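Local coordinates for ATP phosphoribosyltransferase (Thermotoga maritima, PDB 1O63), which probably catalyses the condensation of ATP with 5-phosphoribose 1-diphosphate, the first step of histidine biosynthesis, at residues L69-T74 with F110-Q115; S87-A92 with V147-T152; R105-F110 with A140-L145. All blocks are in the same frame, centred on the assembly; numbering follows the deposited sequence. Where two conformers were deposited one is given.

Contact 1: residues L69-T74 with F110-Q115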
loop_
_atom_site.group_PDB
_atom_site.type_symbol
_atom_site.label_atom_id
_atom_site.label_comp_id
_atom_site.label_asym_id
_atom_site.label_seq_id
_atom_site.Cartn_x
_atom_site.Cartn_y
_atom_site.Cartn_z
ATOM N N LEU A 69 -0.226 12.410 -7.429
ATOM C CA LEU A 69 -0.845 13.163 -8.497
ATOM C C LEU A 69 -0.577 12.603 -9.876
ATOM O O LEU A 69 -1.479 12.588 -10.733
ATOM C CB LEU A 69 -0.402 14.640 -8.445
ATOM C CG LEU A 69 -1.504 15.664 -8.175
ATOM C CD1 LEU A 69 -2.383 15.216 -7.030
ATOM C CD2 LEU A 69 -0.940 17.051 -7.897
ATOM N N LEU A 70 0.683 12.218 -10.124
ATOM C CA LEU A 70 1.019 11.710 -11.463
ATOM C C LEU A 70 0.650 10.244 -11.601
ATOM O O LEU A 70 0.492 9.779 -12.723
ATOM C CB LEU A 70 2.477 11.943 -11.791
ATOM C CG LEU A 70 2.937 13.117 -12.610
ATOM C CD1 LEU A 70 1.881 14.162 -12.932
ATOM C CD2 LEU A 70 4.157 13.789 -11.976
ATOM N N GLU A 71 0.610 9.477 -10.502
ATOM C CA GLU A 71 0.286 8.062 -10.642
ATOM C C GLU A 71 -1.203 7.842 -10.899
ATOM O O GLU A 71 -1.599 6.855 -11.512
ATOM C CB GLU A 71 0.743 7.289 -9.392
ATOM C CG GLU A 71 0.395 5.823 -9.421
ATOM C CD GLU A 71 1.078 5.084 -10.567
ATOM O OE1 GLU A 71 0.597 4.032 -10.986
ATOM O OE2 GLU A 71 2.123 5.581 -11.065
ATOM N N LYS A 72 -2.019 8.740 -10.415
ATOM C CA LYS A 72 -3.485 8.634 -10.464
ATOM C C LYS A 72 -4.044 9.962 -10.942
ATOM O O LYS A 72 -4.076 10.929 -10.165
ATOM C CB LYS A 72 -3.930 8.319 -9.030
ATOM C CG LYS A 72 -5.383 8.479 -8.679
ATOM C CD LYS A 72 -5.623 8.074 -7.220
ATOM C CE LYS A 72 -7.105 8.106 -6.871
ATOM N NZ LYS A 72 -7.335 7.553 -5.505
ATOM N N GLU A 73 -4.441 10.053 -12.201
ATOM C CA GLU A 73 -4.940 11.339 -12.707
ATOM C C GLU A 73 -6.318 11.699 -12.199
ATOM O O GLU A 73 -7.233 10.884 -12.129
ATOM C CB GLU A 73 -4.901 11.329 -14.243
ATOM C CG GLU A 73 -4.430 12.660 -14.816
ATOM C CD GLU A 73 -2.973 12.948 -14.503
ATOM O OE1 GLU A 73 -2.473 14.028 -14.913
ATOM O OE2 GLU A 73 -2.306 12.098 -13.868
ATOM N N THR A 74 -6.488 12.949 -11.768
ATOM C CA THR A 74 -7.768 13.447 -11.285
ATOM C C THR A 74 -8.119 14.754 -12.013
ATOM O O THR A 74 -7.265 15.356 -12.666
ATOM C CB THR A 74 -7.722 13.791 -9.779
ATOM O OG1 THR A 74 -6.823 14.886 -9.598
ATOM C CG2 THR A 74 -7.241 12.621 -8.930
ATOM N N PHE A 110 4.796 2.469 -8.683
ATOM C CA PHE A 110 4.091 3.434 -9.557
ATOM C C PHE A 110 4.017 2.972 -10.994
ATOM O O PHE A 110 4.752 3.439 -11.868
ATOM C CB PHE A 110 4.855 4.778 -9.466
ATOM C CG PHE A 110 5.174 5.120 -8.009
ATOM C CD1 PHE A 110 6.414 4.842 -7.497
ATOM C CD2 PHE A 110 4.219 5.724 -7.195
ATOM C CE1 PHE A 110 6.744 5.167 -6.185
ATOM C CE2 PHE A 110 4.531 6.066 -5.889
ATOM C CZ PHE A 110 5.770 5.741 -5.366
ATOM N N PRO A 111 3.119 2.019 -11.303
ATOM C CA PRO A 111 3.008 1.486 -12.639
ATOM C C PRO A 111 2.595 2.475 -13.695
ATOM O O PRO A 111 3.149 2.369 -14.816
ATOM C CB PRO A 111 2.043 0.299 -12.504
ATOM C CG PRO A 111 1.276 0.579 -11.254
ATOM C CD PRO A 111 2.186 1.373 -10.374
ATOM N N ASN A 112 1.756 3.472 -13.460
ATOM C CA ASN A 112 1.393 4.417 -14.520
ATOM C C ASN A 112 2.542 5.374 -14.812
ATOM O O ASN A 112 2.836 5.687 -15.958
ATOM C CB ASN A 112 0.118 5.196 -14.180
ATOM C CG ASN A 112 -1.084 4.272 -14.061
ATOM O OD1 ASN A 112 -1.170 3.275 -14.767
ATOM N ND2 ASN A 112 -1.981 4.573 -13.116
ATOM N N VAL A 113 3.142 5.914 -13.720
ATOM C CA VAL A 113 4.346 6.733 -13.873
ATOM C C VAL A 113 5.402 5.974 -14.696
ATOM O O VAL A 113 5.987 6.510 -15.619
ATOM C CB VAL A 113 4.936 7.048 -12.482
ATOM C CG1 VAL A 113 6.403 7.417 -12.567
ATOM C CG2 VAL A 113 4.113 8.193 -11.870
ATOM N N THR A 114 5.657 4.714 -14.345
ATOM C CA THR A 114 6.677 3.921 -15.052
ATOM C C THR A 114 6.258 3.702 -16.504
ATOM O O THR A 114 7.063 3.901 -17.427
ATOM C CB THR A 114 7.044 2.598 -14.410
ATOM O OG1 THR A 114 7.859 1.823 -15.357
ATOM C CG2 THR A 114 5.862 1.714 -14.103
ATOM N N GLN A 115 4.983 3.385 -16.739
ATOM C CA GLN A 115 4.530 3.196 -18.127
ATOM C C GLN A 115 4.716 4.481 -18.921
ATOM O O GLN A 115 5.197 4.444 -20.063
ATOM C CB GLN A 115 3.075 2.742 -18.152
ATOM C CG GLN A 115 2.425 2.815 -19.545
ATOM C CD GLN A 115 2.976 1.743 -20.460
ATOM O OE1 GLN A 115 3.530 0.746 -19.986
ATOM N NE2 GLN A 115 2.837 1.919 -21.768
#
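E71 meets N112 and V113, at the start of helix 111-121, through both its carboxylate oxygens. OE1 uses its syn lone pair to accept from N112 N at 2.8 Å. OE2 accepts from V113 N at 2.9 Å, also on the syn side, but with the donor 28° out of the carboxylate plane. Two bonds to neighbouring backbone N-H groups fix the rotation of the carboxylate. E71 CG is anti to its backbone N (chi1 178°), and a bend at chi2 carries CD toward the first turn of the helix. The packing here is tight. E71 OE1 lies 3.2 Å from P111 CD, and E71 OE2 lies 3.3 Å from F110 CB. E71 is buried, and the N-terminal end of the helix would probably stabilise its negative charge. A third bond grips the main chain of E71. N112 ND2 gives to E71 O at 2.8 Å, almost straight at 177° and in the amide plane of N112.

The other sides are looser. N112 is exposed to solvent. L70 is partly exposed and reaches V113 by CB to CG2 at 4.1 Å. F168 of strand 161-176 packs on both L70 and V113, and L70 O takes a bond from R116. The arrangement is a helix start whose first-turn N-H groups are held by a glutamate of another helix, within a fold of the periplasmic-binding-protein type.

Contact 2: residues S87-A92 with V147-T152; sequences SRMVLA and VDITET
V90 N bonds to D148 O at 2.9 Å, nearly straight at 174°. D148 N returns the bond to V90 O at 3.0 Å. R88 and T150 form a second such pair, with R88 N to T150 O at 3.0 Å. These are hydrogen-bonded pairs of an antiparallel ladder. M89 with I149 and L91 with V147 are the non-hydrogen-bonded pairs between and beyond them.

M89, deposited as selenomethionine, shares a face with V147 and I149. Its SE lies 3.9 Å from V147 CG1, where the two side chains cross at about a right angle. A bend at chi3 of M89 (77°) places CE 4.0 Å from I149 CG1. L91 CD1 meets V147 CG2. On the other face V90 CG1 touches T150 CG2 at 3.9 Å. T150 CG2 also sits over one face of the R88 guanidinium, toward its rim. R88 NH2 makes a weak bond to E151 O at 3.4 Å; the guanidinium's stronger partner is E166, a salt bridge through NH1.

Strand 81-94 lies between strand 145-150 and strand 161-176, which bonds to S87, M89 and L91. Helix 111-121 packs on the M89 and V147 face through V113 and T114, and D67 of helix 66-71 touches M89 and I149.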
loop_
_atom_site.group_PDB
_atom_site.type_symbol
_atom_site.label_atom_id
_atom_site.label_comp_id
_atom_site.label_asym_id
_atom_site.label_seq_id
_atom_site.Cartn_x
_atom_site.Cartn_y
_atom_site.Cartn_z
ATOM N N SER A 87 11.405 14.937 -2.332
ATOM C CA SER A 87 12.167 13.773 -2.827
ATOM C C SER A 87 12.163 13.747 -4.342
ATOM O O SER A 87 11.775 14.731 -4.980
ATOM C CB SER A 87 11.509 12.511 -2.255
ATOM O OG SER A 87 10.113 12.541 -2.485
ATOM N N ARG A 88 12.668 12.662 -4.922
ATOM C CA ARG A 88 12.753 12.527 -6.376
ATOM C C ARG A 88 12.245 11.130 -6.805
ATOM O O ARG A 88 12.614 10.147 -6.196
ATOM C CB ARG A 88 14.191 12.642 -6.867
ATOM C CG ARG A 88 14.891 13.981 -6.714
ATOM C CD ARG A 88 16.401 13.809 -6.960
ATOM N NE ARG A 88 17.075 13.262 -5.802
ATOM C CZ ARG A 88 18.256 12.669 -5.748
ATOM N NH1 ARG A 88 18.988 12.481 -6.834
ATOM N NH2 ARG A 88 18.725 12.236 -4.574
HETATM N N MSE A 89 11.613 11.094 -7.953
HETATM C CA MSE A 89 11.223 9.807 -8.579
HETATM C C MSE A 89 12.347 9.500 -9.576
HETATM O O MSE A 89 12.689 10.363 -10.403
HETATM C CB MSE A 89 9.880 9.921 -9.234
HETATM C CG MSE A 89 9.339 8.661 -9.910
HETATM SE SE MSE A 89 8.764 7.358 -8.616
HETATM C CE MSE A 89 7.078 8.138 -8.094
ATOM N N VAL A 90 13.000 8.347 -9.428
ATOM C CA VAL A 90 14.124 8.035 -10.311
ATOM C C VAL A 90 14.003 6.660 -10.945
ATOM O O VAL A 90 13.248 5.821 -10.478
ATOM C CB VAL A 90 15.473 8.085 -9.548
ATOM C CG1 VAL A 90 15.710 9.486 -9.003
ATOM C CG2 VAL A 90 15.532 7.059 -8.407
ATOM N N LEU A 91 14.754 6.469 -12.015
ATOM C CA LEU A 91 14.979 5.173 -12.622
ATOM C C LEU A 91 16.336 4.711 -12.043
ATOM O O LEU A 91 17.236 5.568 -11.965
ATOM C CB LEU A 91 15.113 5.266 -14.153
ATOM C CG LEU A 91 15.467 3.917 -14.829
ATOM C CD1 LEU A 91 14.259 3.006 -14.764
ATOM C CD2 LEU A 91 15.881 4.160 -16.283
ATOM N N ALA A 92 16.400 3.539 -11.481
ATOM C CA ALA A 92 17.664 3.023 -10.920
ATOM C C ALA A 92 17.881 1.562 -11.305
ATOM O O ALA A 92 16.967 0.808 -11.621
ATOM C CB ALA A 92 17.685 3.166 -9.411
ATOM N N VAL A 147 11.734 1.810 -10.697
ATOM C CA VAL A 147 11.355 3.239 -10.731
ATOM C C VAL A 147 10.839 3.506 -9.312
ATOM O O VAL A 147 9.892 2.839 -8.898
ATOM C CB VAL A 147 10.308 3.580 -11.780
ATOM C CG1 VAL A 147 9.677 4.936 -11.501
ATOM C CG2 VAL A 147 10.872 3.533 -13.189
ATOM N N ASP A 148 11.552 4.323 -8.552
ATOM C CA ASP A 148 11.161 4.499 -7.138
ATOM C C ASP A 148 11.584 5.860 -6.618
ATOM O O ASP A 148 12.341 6.593 -7.267
ATOM C CB ASP A 148 11.785 3.399 -6.273
ATOM C CG ASP A 148 11.080 3.165 -4.959
ATOM O OD1 ASP A 148 9.989 3.740 -4.732
ATOM O OD2 ASP A 148 11.607 2.402 -4.122
ATOM N N ILE A 149 11.130 6.178 -5.421
ATOM C CA ILE A 149 11.451 7.451 -4.783
ATOM C C ILE A 149 12.731 7.270 -3.934
ATOM O O ILE A 149 12.909 6.240 -3.301
ATOM C CB ILE A 149 10.336 7.880 -3.812
ATOM C CG1 ILE A 149 8.999 8.104 -4.536
ATOM C CG2 ILE A 149 10.718 9.119 -3.006
ATOM C CD1 ILE A 149 7.895 8.390 -3.471
ATOM N N THR A 150 13.531 8.307 -3.927
ATOM C CA THR A 150 14.733 8.456 -3.148
ATOM C C THR A 150 14.816 9.907 -2.656
ATOM O O THR A 150 14.299 10.811 -3.304
ATOM C CB THR A 150 16.001 8.155 -3.992
ATOM O OG1 THR A 150 17.158 8.223 -3.152
ATOM C CG2 THR A 150 16.175 9.179 -5.106
ATOM N N GLU A 151 15.418 10.137 -1.497
ATOM C CA GLU A 151 15.574 11.497 -0.984
ATOM C C GLU A 151 17.058 11.887 -1.042
ATOM O O GLU A 151 17.392 12.972 -1.507
ATOM C CB GLU A 151 15.059 11.596 0.452
ATOM C CG GLU A 151 13.533 11.348 0.527
ATOM C CD GLU A 151 12.958 11.912 1.814
ATOM O OE1 GLU A 151 11.862 11.470 2.231
ATOM O OE2 GLU A 151 13.576 12.824 2.406
ATOM N N THR A 152 17.921 11.000 -0.550
ATOM C CA THR A 152 19.349 11.304 -0.574
ATOM C C THR A 152 20.133 10.282 -1.403
ATOM O O THR A 152 21.353 10.412 -1.499
ATOM C CB THR A 152 19.977 11.322 0.835
ATOM O OG1 THR A 152 19.893 10.014 1.409
ATOM C CG2 THR A 152 19.352 12.341 1.736
#

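Contact 3: residues R105-F110 with A140-L145; sequences RIATKF and AGLSDL
R105, in strand 104-108, meets D144, the residue before strand 145-150. The two strands are parallel neighbours in the sheet, and I106 pairs with L145 as a parallel bridge. D144 OD2 accepts from R105 N at 3.2 Å through its anti lone pair. The same oxygen takes R105 NE at 3.3 Å, a weak bond within a salt bridge. The guanidinium and carboxylate planes stand 65° apart. A bend at chi3 (-47°) sets NE beside D144 OD2. Beyond it, NH2 bonds to G141 O at 2.8 Å. NH1 adds a weak bond to the same carbonyl. L142 O lies over one face of the guanidinium, toward its rim. An alanine in place of R105 would probably leave the D144 carboxylate without its charged mate and G141 O without its two guanidinium donors.

The backbone completes this shell. R105 O accepts from both L145 N, at 3.1 Å, and D144 N, at 2.9 Å, the latter donor lying above the carbonyl plane. A107 N gives to L145 O at 3.0 Å. L142 CD1 packs on A107 CB, and L142 also touches H56 of the second subunit.

In the second shell, G141 ends helix 136-140 in a Schellman motif. At its backbone angles (phi 87°), a CB would jam against the preceding carbonyl O, which calls for glycine. S143 OG is a second donor to L145 O, at 2.8 Å.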
loop_
_atom_site.group_PDB
_atom_site.type_symbol
_atom_site.label_atom_id
_atom_site.label_comp_id
_atom_site.label_asym_id
_atom_site.label_seq_id
_atom_site.Cartn_x
_atom_site.Cartn_y
_atom_site.Cartn_z
ATOM N N ARG A 105 12.572 -5.241 -17.716
ATOM C CA ARG A 105 11.739 -5.617 -16.569
ATOM C C ARG A 105 11.940 -4.544 -15.471
ATOM O O ARG A 105 13.077 -4.266 -15.109
ATOM C CB ARG A 105 12.164 -6.988 -16.029
ATOM C CG ARG A 105 11.988 -8.142 -17.015
ATOM C CD ARG A 105 12.400 -9.477 -16.364
ATOM N NE ARG A 105 13.678 -9.362 -15.684
ATOM C CZ ARG A 105 14.098 -10.090 -14.654
ATOM N NH1 ARG A 105 15.292 -9.870 -14.123
ATOM N NH2 ARG A 105 13.357 -11.076 -14.162
ATOM N N ILE A 106 10.873 -3.814 -15.147
ATOM C CA ILE A 106 10.970 -2.732 -14.170
ATOM C C ILE A 106 9.970 -2.992 -13.030
ATOM O O ILE A 106 8.776 -3.034 -13.321
ATOM C CB ILE A 106 10.622 -1.365 -14.785
ATOM C CG1 ILE A 106 11.347 -1.175 -16.130
ATOM C CG2 ILE A 106 10.935 -0.242 -13.824
ATOM C CD1 ILE A 106 11.051 0.140 -16.831
ATOM N N ALA A 107 10.495 -3.086 -11.818
ATOM C CA ALA A 107 9.667 -3.210 -10.612
ATOM C C ALA A 107 9.354 -1.812 -10.099
ATOM O O ALA A 107 10.215 -0.936 -10.183
ATOM C CB ALA A 107 10.449 -3.929 -9.506
ATOM N N THR A 108 8.137 -1.620 -9.566
ATOM C CA THR A 108 7.813 -0.263 -9.076
ATOM C C THR A 108 6.503 -0.300 -8.295
ATOM O O THR A 108 5.696 -1.214 -8.506
ATOM C CB THR A 108 7.636 0.672 -10.300
ATOM O OG1 THR A 108 7.300 1.992 -9.887
ATOM C CG2 THR A 108 6.508 0.155 -11.201
ATOM N N LYS A 109 6.281 0.689 -7.454
ATOM C CA LYS A 109 5.003 0.935 -6.812
ATOM C C LYS A 109 4.153 1.881 -7.675
ATOM O O LYS A 109 2.986 2.170 -7.352
ATOM C CB LYS A 109 5.167 1.634 -5.455
ATOM C CG LYS A 109 6.065 0.897 -4.484
ATOM C CD LYS A 109 5.838 1.372 -3.061
ATOM C CE LYS A 109 6.649 2.592 -2.756
ATOM N NZ LYS A 109 6.728 2.884 -1.292
ATOM N N PHE A 110 4.796 2.469 -8.683
ATOM C CA PHE A 110 4.091 3.434 -9.557
ATOM C C PHE A 110 4.017 2.972 -10.994
ATOM O O PHE A 110 4.752 3.439 -11.868
ATOM C CB PHE A 110 4.855 4.778 -9.466
ATOM C CG PHE A 110 5.174 5.120 -8.009
ATOM C CD1 PHE A 110 6.414 4.842 -7.497
ATOM C CD2 PHE A 110 4.219 5.724 -7.195
ATOM C CE1 PHE A 110 6.744 5.167 -6.185
ATOM C CE2 PHE A 110 4.531 6.066 -5.889
ATOM C CZ PHE A 110 5.770 5.741 -5.366
ATOM N N ALA A 140 17.238 -9.734 -6.359
ATOM C CA ALA A 140 16.561 -11.015 -6.369
ATOM C C ALA A 140 16.392 -11.582 -7.780
ATOM O O ALA A 140 15.897 -12.717 -7.937
ATOM C CB ALA A 140 15.164 -10.934 -5.726
ATOM N N GLY A 141 16.639 -10.778 -8.810
ATOM C CA GLY A 141 16.435 -11.258 -10.184
ATOM C C GLY A 141 15.000 -11.037 -10.651
ATOM O O GLY A 141 14.570 -11.586 -11.653
ATOM N N LEU A 142 14.248 -10.237 -9.900
ATOM C CA LEU A 142 12.828 -9.997 -10.246
ATOM C C LEU A 142 12.746 -8.938 -11.341
ATOM O O LEU A 142 11.879 -8.981 -12.196
ATOM C CB LEU A 142 12.113 -9.524 -8.998
ATOM C CG LEU A 142 10.626 -9.473 -8.883
ATOM C CD1 LEU A 142 10.101 -8.066 -8.669
ATOM C CD2 LEU A 142 9.894 -10.191 -10.006
ATOM N N SER A 143 13.694 -7.983 -11.321
ATOM C CA SER A 143 13.659 -6.966 -12.362
ATOM C C SER A 143 15.073 -6.553 -12.756
ATOM O O SER A 143 16.028 -6.854 -12.031
ATOM C CB SER A 143 12.863 -5.725 -11.899
ATOM O OG SER A 143 13.593 -4.927 -10.984
ATOM N N ASP A 144 15.141 -5.868 -13.889
ATOM C CA ASP A 144 16.409 -5.326 -14.352
ATOM C C ASP A 144 16.624 -3.972 -13.688
ATOM O O ASP A 144 17.722 -3.556 -13.334
ATOM C CB ASP A 144 16.354 -5.200 -15.880
ATOM C CG ASP A 144 16.254 -6.558 -16.571
ATOM O OD1 ASP A 144 17.240 -7.304 -16.496
ATOM O OD2 ASP A 144 15.226 -6.862 -17.212
ATOM N N LEU A 145 15.520 -3.217 -13.576
ATOM C CA LEU A 145 15.522 -1.847 -13.160
ATOM C C LEU A 145 14.337 -1.576 -12.203
ATOM O O LEU A 145 13.423 -2.366 -12.112
ATOM C CB LEU A 145 15.308 -0.871 -14.349
ATOM C CG LEU A 145 16.260 -0.958 -15.535
ATOM C CD1 LEU A 145 15.693 -0.258 -16.774
ATOM C CD2 LEU A 145 17.632 -0.395 -15.215
#

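From the N terminus, the chain leaves helix 66-71 and runs along strand 81-94 and strand 104-108 before contact 1 closes its loop at the start of helix 111-121. Contact 3 closes next, bringing the chain after helix 136-140 back to strand 104-108. Contact 2 closes last, pairing strand 145-150 with strand 81-94. Contact 3 is nested inside the loop of contact 2, while contact 1 crosses both. Contacts 2 and 3 belong to one sheet, in which strand 145-150 lies between strands 81-94 and 104-108. Contact 1 ties two helices together beside that sheet. F110, shared by contacts 1 and 3, packs its ring on M89 and I149 of contact 2.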